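Local structure of T9SS C-terminal target domain-containing protein (Bacteroides cellulosilyticus, 5JVK) at residues A354-R366 and A407-F420. The protein is a family 39 glycoside hydrolase of a gut symbiont, probably hydrolysing O-glycosidic bonds as an endo-acting enzyme. Numbering follows the deposited sequence.
Sequences AAYLARTYLLSRR and AAAVVASLLKNYTF
Arg365 reaches from the end of helix 350-366 to the turn where helix 403-415 gives way to strand 419-425. Its CG stands anti to the backbone N (chi1 -169°), and bends at chi2 and chi3 fold the chain so that the guanidinium meets the turn's carbonyls. NH1 donates to Tyr418 O at 2.8 Å, in the carbonyl plane and on a lone pair; NH2 donates to Lys416 O, also at 2.8 Å, from a position tilted out of the plane of that second carbonyl. Weak bonds from NH1 to Leu415 O and Lys416 O add to the grip on the helix end, which Lys416 leaves with positive phi. Leu415 CD2 lies over one guanidinium face, and a salt bridge from NH2 to Asp105 probably offsets the charge. Were Arg365 cut back to alanine, the carbonyls of Lys416 and Tyr418 would probably lose these donors and the turn would be freer to shift.

Farther back the helices run in the same direction, inclined by 24°, the segment axes coming within 9.0 Å. Alanines suit the near approach, Ala354 CB meeting Ala407 CB at 3.8 Å; further along, larger branched side chains fill the interface, Val411 CG2 lying 3.7 Å from Leu362 CG. Past the turn, Arg366 lays CG over the Phe420 ring in a CH-pi contact, its guanidinium continuing to Asp426. Apolar packing thus joins the last two helices of the barrel, whereas the buried Arg365 guanidinium, bonded to backbone carbonyls, fastens the exit into the C-terminal antiparallel sheet.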
loop_
_atom_site.group_PDB
_atom_site.type_symbol
_atom_site.label_atom_id
_atom_site.label_comp_id
_atom_site.label_asym_id
_atom_site.label_seq_id
_atom_site.Cartn_x
_atom_site.Cartn_y
_atom_site.Cartn_z
ATOM N N ALA A 354 -0.224 5.373 10.212
ATOM C CA ALA A 354 -0.020 3.960 10.513
ATOM C C ALA A 354 -1.330 3.277 10.890
ATOM O O ALA A 354 -1.679 2.238 10.327
ATOM C CB ALA A 354 0.996 3.806 11.635
ATOM N N ALA A 355 -2.054 3.875 11.832
ATOM C CA ALA A 355 -3.355 3.361 12.265
ATOM C C ALA A 355 -4.325 3.188 11.094
ATOM O O ALA A 355 -4.976 2.152 10.979
ATOM C CB ALA A 355 -3.961 4.277 13.322
ATOM N N TYR A 356 -4.399 4.194 10.225
ATOM C CA TYR A 356 -5.335 4.173 9.097
ATOM C C TYR A 356 -4.925 3.195 8.000
ATOM O O TYR A 356 -5.788 2.672 7.294
ATOM C CB TYR A 356 -5.537 5.581 8.516
ATOM C CG TYR A 356 -6.108 6.619 9.480
ATOM C CD1 TYR A 356 -6.729 6.254 10.688
ATOM C CD2 TYR A 356 -6.056 7.976 9.166
ATOM C CE1 TYR A 356 -7.246 7.212 11.548
ATOM C CE2 TYR A 356 -6.580 8.936 10.023
ATOM C CZ TYR A 356 -7.171 8.547 11.212
ATOM O OH TYR A 356 -7.692 9.490 12.069
ATOM N N LEU A 357 -3.622 2.944 7.860
ATOM C CA LEU A 357 -3.133 1.917 6.934
ATOM C C LEU A 357 -3.629 0.533 7.352
ATOM O O LEU A 357 -4.201 -0.189 6.541
ATOM C CB LEU A 357 -1.603 1.926 6.859
ATOM C CG LEU A 357 -0.949 1.023 5.795
ATOM C CD1 LEU A 357 0.337 1.656 5.284
ATOM C CD2 LEU A 357 -0.668 -0.391 6.296
ATOM N N ALA A 358 -3.403 0.175 8.613
ATOM C CA ALA A 358 -3.849 -1.116 9.144
ATOM C C ALA A 358 -5.361 -1.257 9.047
ATOM O O ALA A 358 -5.866 -2.299 8.628
ATOM C CB ALA A 358 -3.406 -1.279 10.589
ATOM N N ARG A 359 -6.068 -0.196 9.430
ATOM C CA ARG A 359 -7.529 -0.172 9.392
ATOM C C ARG A 359 -8.102 -0.283 7.979
ATOM O O ARG A 359 -9.132 -0.933 7.783
ATOM C CB ARG A 359 -8.067 1.067 10.128
ATOM C CG ARG A 359 -8.092 0.846 11.629
ATOM C CD ARG A 359 -7.977 2.100 12.474
ATOM N NE ARG A 359 -9.087 3.033 12.317
ATOM C CZ ARG A 359 -9.298 4.098 13.092
ATOM N NH1 ARG A 359 -8.484 4.388 14.110
ATOM N NH2 ARG A 359 -10.341 4.886 12.857
ATOM N N THR A 360 -7.429 0.328 7.002
ATOM C CA THR A 360 -7.815 0.192 5.589
ATOM C C THR A 360 -7.819 -1.269 5.137
ATOM O O THR A 360 -8.805 -1.738 4.569
ATOM C CB THR A 360 -6.886 1.007 4.656
ATOM O OG1 THR A 360 -7.057 2.400 4.920
ATOM C CG2 THR A 360 -7.190 0.746 3.178
ATOM N N TYR A 361 -6.724 -1.977 5.391
ATOM C CA TYR A 361 -6.598 -3.367 4.940
ATOM C C TYR A 361 -7.464 -4.334 5.750
ATOM O O TYR A 361 -7.974 -5.315 5.202
ATOM C CB TYR A 361 -5.129 -3.802 4.917
ATOM C CG TYR A 361 -4.343 -3.107 3.827
ATOM C CD1 TYR A 361 -4.623 -3.355 2.487
ATOM C CD2 TYR A 361 -3.334 -2.193 4.128
ATOM C CE1 TYR A 361 -3.918 -2.722 1.477
ATOM C CE2 TYR A 361 -2.620 -1.552 3.122
ATOM C CZ TYR A 361 -2.917 -1.823 1.795
ATOM O OH TYR A 361 -2.225 -1.202 0.783
ATOM N N LEU A 362 -7.648 -4.045 7.037
ATOM C CA LEU A 362 -8.561 -4.820 7.879
ATOM C C LEU A 362 -10.018 -4.626 7.460
ATOM O O LEU A 362 -10.757 -5.604 7.336
ATOM C CB LEU A 362 -8.371 -4.472 9.358
ATOM C CG LEU A 362 -7.040 -4.944 9.956
ATOM C CD1 LEU A 362 -6.724 -4.202 11.247
ATOM C CD2 LEU A 362 -7.037 -6.447 10.189
ATOM N N LEU A 363 -10.424 -3.378 7.231
ATOM C CA LEU A 363 -11.776 -3.094 6.726
ATOM C C LEU A 363 -11.980 -3.558 5.273
ATOM O O LEU A 363 -13.074 -3.998 4.914
ATOM C CB LEU A 363 -12.116 -1.606 6.862
ATOM C CG LEU A 363 -12.297 -1.086 8.292
ATOM C CD1 LEU A 363 -12.325 0.436 8.307
ATOM C CD2 LEU A 363 -13.558 -1.641 8.941
ATOM N N SER A 364 -10.939 -3.461 4.446
ATOM C CA SER A 364 -11.008 -3.940 3.058
ATOM C C SER A 364 -11.280 -5.448 2.989
ATOM O O SER A 364 -12.157 -5.887 2.246
ATOM C CB SER A 364 -9.728 -3.594 2.296
ATOM O OG SER A 364 -9.721 -4.172 1.003
ATOM N N ARG A 365 -10.541 -6.226 3.778
ATOM C CA ARG A 365 -10.763 -7.672 3.874
ATOM C C ARG A 365 -12.132 -8.005 4.482
ATOM O O ARG A 365 -12.781 -8.965 4.061
ATOM C CB ARG A 365 -9.643 -8.333 4.691
ATOM C CG ARG A 365 -9.611 -9.860 4.655
ATOM C CD ARG A 365 -9.165 -10.412 3.308
ATOM N NE ARG A 365 -7.779 -10.064 2.993
ATOM C CZ ARG A 365 -6.693 -10.650 3.505
ATOM N NH1 ARG A 365 -6.788 -11.637 4.394
ATOM N NH2 ARG A 365 -5.487 -10.236 3.127
ATOM N N ARG A 366 -12.565 -7.219 5.470
ATOM C CA ARG A 366 -13.890 -7.394 6.087
ATOM C C ARG A 366 -15.001 -7.354 5.043
ATOM O O ARG A 366 -15.831 -8.259 4.984
ATOM C CB ARG A 366 -14.137 -6.314 7.139
ATOM C CG ARG A 366 -15.437 -6.459 7.917
ATOM C CD ARG A 366 -15.804 -5.151 8.584
ATOM N NE ARG A 366 -17.067 -5.239 9.309
ATOM C CZ ARG A 366 -17.741 -4.199 9.806
ATOM N NH1 ARG A 366 -17.303 -2.947 9.655
ATOM N NH2 ARG A 366 -18.880 -4.416 10.457
ATOM N N ALA A 407 3.331 -0.776 10.838
ATOM C CA ALA A 407 1.910 -1.143 10.813
ATOM C C ALA A 407 1.544 -2.021 9.617
ATOM O O ALA A 407 0.741 -2.937 9.756
ATOM C CB ALA A 407 1.041 0.106 10.833
ATOM N N ALA A 408 2.140 -1.738 8.458
ATOM C CA ALA A 408 1.927 -2.533 7.242
ATOM C C ALA A 408 2.464 -3.963 7.370
ATOM O O ALA A 408 1.781 -4.924 7.011
ATOM C CB ALA A 408 2.561 -1.844 6.041
ATOM N N ALA A 409 3.688 -4.094 7.873
ATOM C CA ALA A 409 4.309 -5.407 8.071
ATOM C C ALA A 409 3.528 -6.257 9.071
ATOM O O ALA A 409 3.302 -7.451 8.838
ATOM C CB ALA A 409 5.752 -5.250 8.526
ATOM N N VAL A 410 3.105 -5.635 10.170
ATOM C CA VAL A 410 2.382 -6.342 11.225
ATOM C C VAL A 410 0.984 -6.754 10.746
ATOM O O VAL A 410 0.599 -7.915 10.915
ATOM C CB VAL A 410 2.312 -5.513 12.531
ATOM C CG1 VAL A 410 1.425 -6.191 13.572
ATOM C CG2 VAL A 410 3.710 -5.292 13.097
ATOM N N VAL A 411 0.240 -5.827 10.137
ATOM C CA VAL A 411 -1.114 -6.136 9.651
ATOM C C VAL A 411 -1.101 -7.186 8.526
ATOM O O VAL A 411 -2.018 -8.001 8.432
ATOM C CB VAL A 411 -1.911 -4.864 9.243
ATOM C CG1 VAL A 411 -1.448 -4.298 7.906
ATOM C CG2 VAL A 411 -3.407 -5.155 9.216
ATOM N N ALA A 412 -0.062 -7.161 7.691
ATOM C CA ALA A 412 0.154 -8.193 6.675
ATOM C C ALA A 412 0.392 -9.572 7.293
ATOM O O ALA A 412 -0.168 -10.563 6.823
ATOM C CB ALA A 412 1.329 -7.822 5.783
ATOM N N SER A 413 1.220 -9.624 8.341
ATOM C CA SER A 413 1.558 -10.887 9.019
ATOM C C SER A 413 0.369 -11.563 9.714
ATOM O O SER A 413 0.351 -12.785 9.860
ATOM C CB SER A 413 2.683 -10.673 10.040
ATOM O OG SER A 413 2.202 -10.034 11.209
ATOM N N LEU A 414 -0.603 -10.762 10.145
ATOM C CA LEU A 414 -1.808 -11.270 10.808
ATOM C C LEU A 414 -2.927 -11.610 9.829
ATOM O O LEU A 414 -3.518 -12.680 9.936
ATOM C CB LEU A 414 -2.298 -10.264 11.852
ATOM C CG LEU A 414 -1.486 -10.346 13.155
ATOM C CD1 LEU A 414 -1.074 -8.979 13.685
ATOM C CD2 LEU A 414 -2.259 -11.138 14.197
ATOM N N LEU A 415 -3.218 -10.699 8.897
ATOM C CA LEU A 415 -4.267 -10.904 7.877
ATOM C C LEU A 415 -4.030 -12.139 7.017
ATOM O O LEU A 415 -4.938 -12.947 6.826
ATOM C CB LEU A 415 -4.388 -9.691 6.937
ATOM C CG LEU A 415 -5.306 -8.539 7.349
ATOM C CD1 LEU A 415 -5.061 -7.324 6.466
ATOM C CD2 LEU A 415 -6.769 -8.960 7.285
ATOM N N LYS A 416 -2.810 -12.258 6.497
ATOM C CA LYS A 416 -2.451 -13.300 5.536
ATOM C C LYS A 416 -3.506 -13.348 4.411
ATOM O O LYS A 416 -3.762 -12.324 3.781
ATOM C CB LYS A 416 -2.268 -14.651 6.246
ATOM C CG LYS A 416 -1.224 -14.688 7.350
ATOM C CD LYS A 416 -1.075 -16.116 7.864
ATOM C CE LYS A 416 0.001 -16.254 8.925
ATOM N NZ LYS A 416 -0.481 -15.815 10.262
ATOM N N ASN A 417 -4.128 -14.507 4.176
ATOM C CA ASN A 417 -5.249 -14.620 3.257
ATOM C C ASN A 417 -6.480 -15.180 3.962
ATOM O O ASN A 417 -7.302 -15.867 3.349
ATOM C CB ASN A 417 -4.826 -15.485 2.076
ATOM C CG ASN A 417 -3.844 -14.771 1.182
ATOM O OD1 ASN A 417 -2.659 -15.095 1.137
ATOM N ND2 ASN A 417 -4.336 -13.766 0.485
ATOM N N TYR A 418 -6.615 -14.853 5.247
ATOM C CA TYR A 418 -7.773 -15.264 6.038
ATOM C C TYR A 418 -9.012 -14.481 5.600
ATOM O O TYR A 418 -8.914 -13.306 5.248
ATOM C CB TYR A 418 -7.522 -15.032 7.535
ATOM C CG TYR A 418 -6.431 -15.887 8.155
ATOM C CD1 TYR A 418 -6.408 -17.271 7.972
ATOM C CD2 TYR A 418 -5.443 -15.316 8.962
ATOM C CE1 TYR A 418 -5.419 -18.057 8.553
ATOM C CE2 TYR A 418 -4.453 -16.093 9.549
ATOM C CZ TYR A 418 -4.444 -17.462 9.343
ATOM O OH TYR A 418 -3.463 -18.239 9.919
ATOM N N THR A 419 -10.167 -15.139 5.624
ATOM C CA THR A 419 -11.430 -14.505 5.261
ATOM C C THR A 419 -12.174 -14.025 6.509
ATOM O O THR A 419 -11.971 -14.542 7.614
ATOM C CB THR A 419 -12.322 -15.460 4.451
ATOM O OG1 THR A 419 -12.569 -16.650 5.206
ATOM C CG2 THR A 419 -11.649 -15.829 3.139
ATOM N N PHE A 420 -13.038 -13.033 6.314
ATOM C CA PHE A 420 -13.784 -12.415 7.409
ATOM C C PHE A 420 -14.845 -13.368 7.962
ATOM O O PHE A 420 -15.579 -13.987 7.196
ATOM C CB PHE A 420 -14.429 -11.110 6.933
ATOM C CG PHE A 420 -15.356 -10.491 7.938
ATOM C CD1 PHE A 420 -14.854 -9.902 9.093
ATOM C CD2 PHE A 420 -16.735 -10.508 7.735
ATOM C CE1 PHE A 420 -15.709 -9.338 10.025
ATOM C CE2 PHE A 420 -17.594 -9.947 8.665
ATOM C CZ PHE A 420 -17.079 -9.358 9.807
HETATM O O HOH W 1 -12.844 -11.848 3.612
#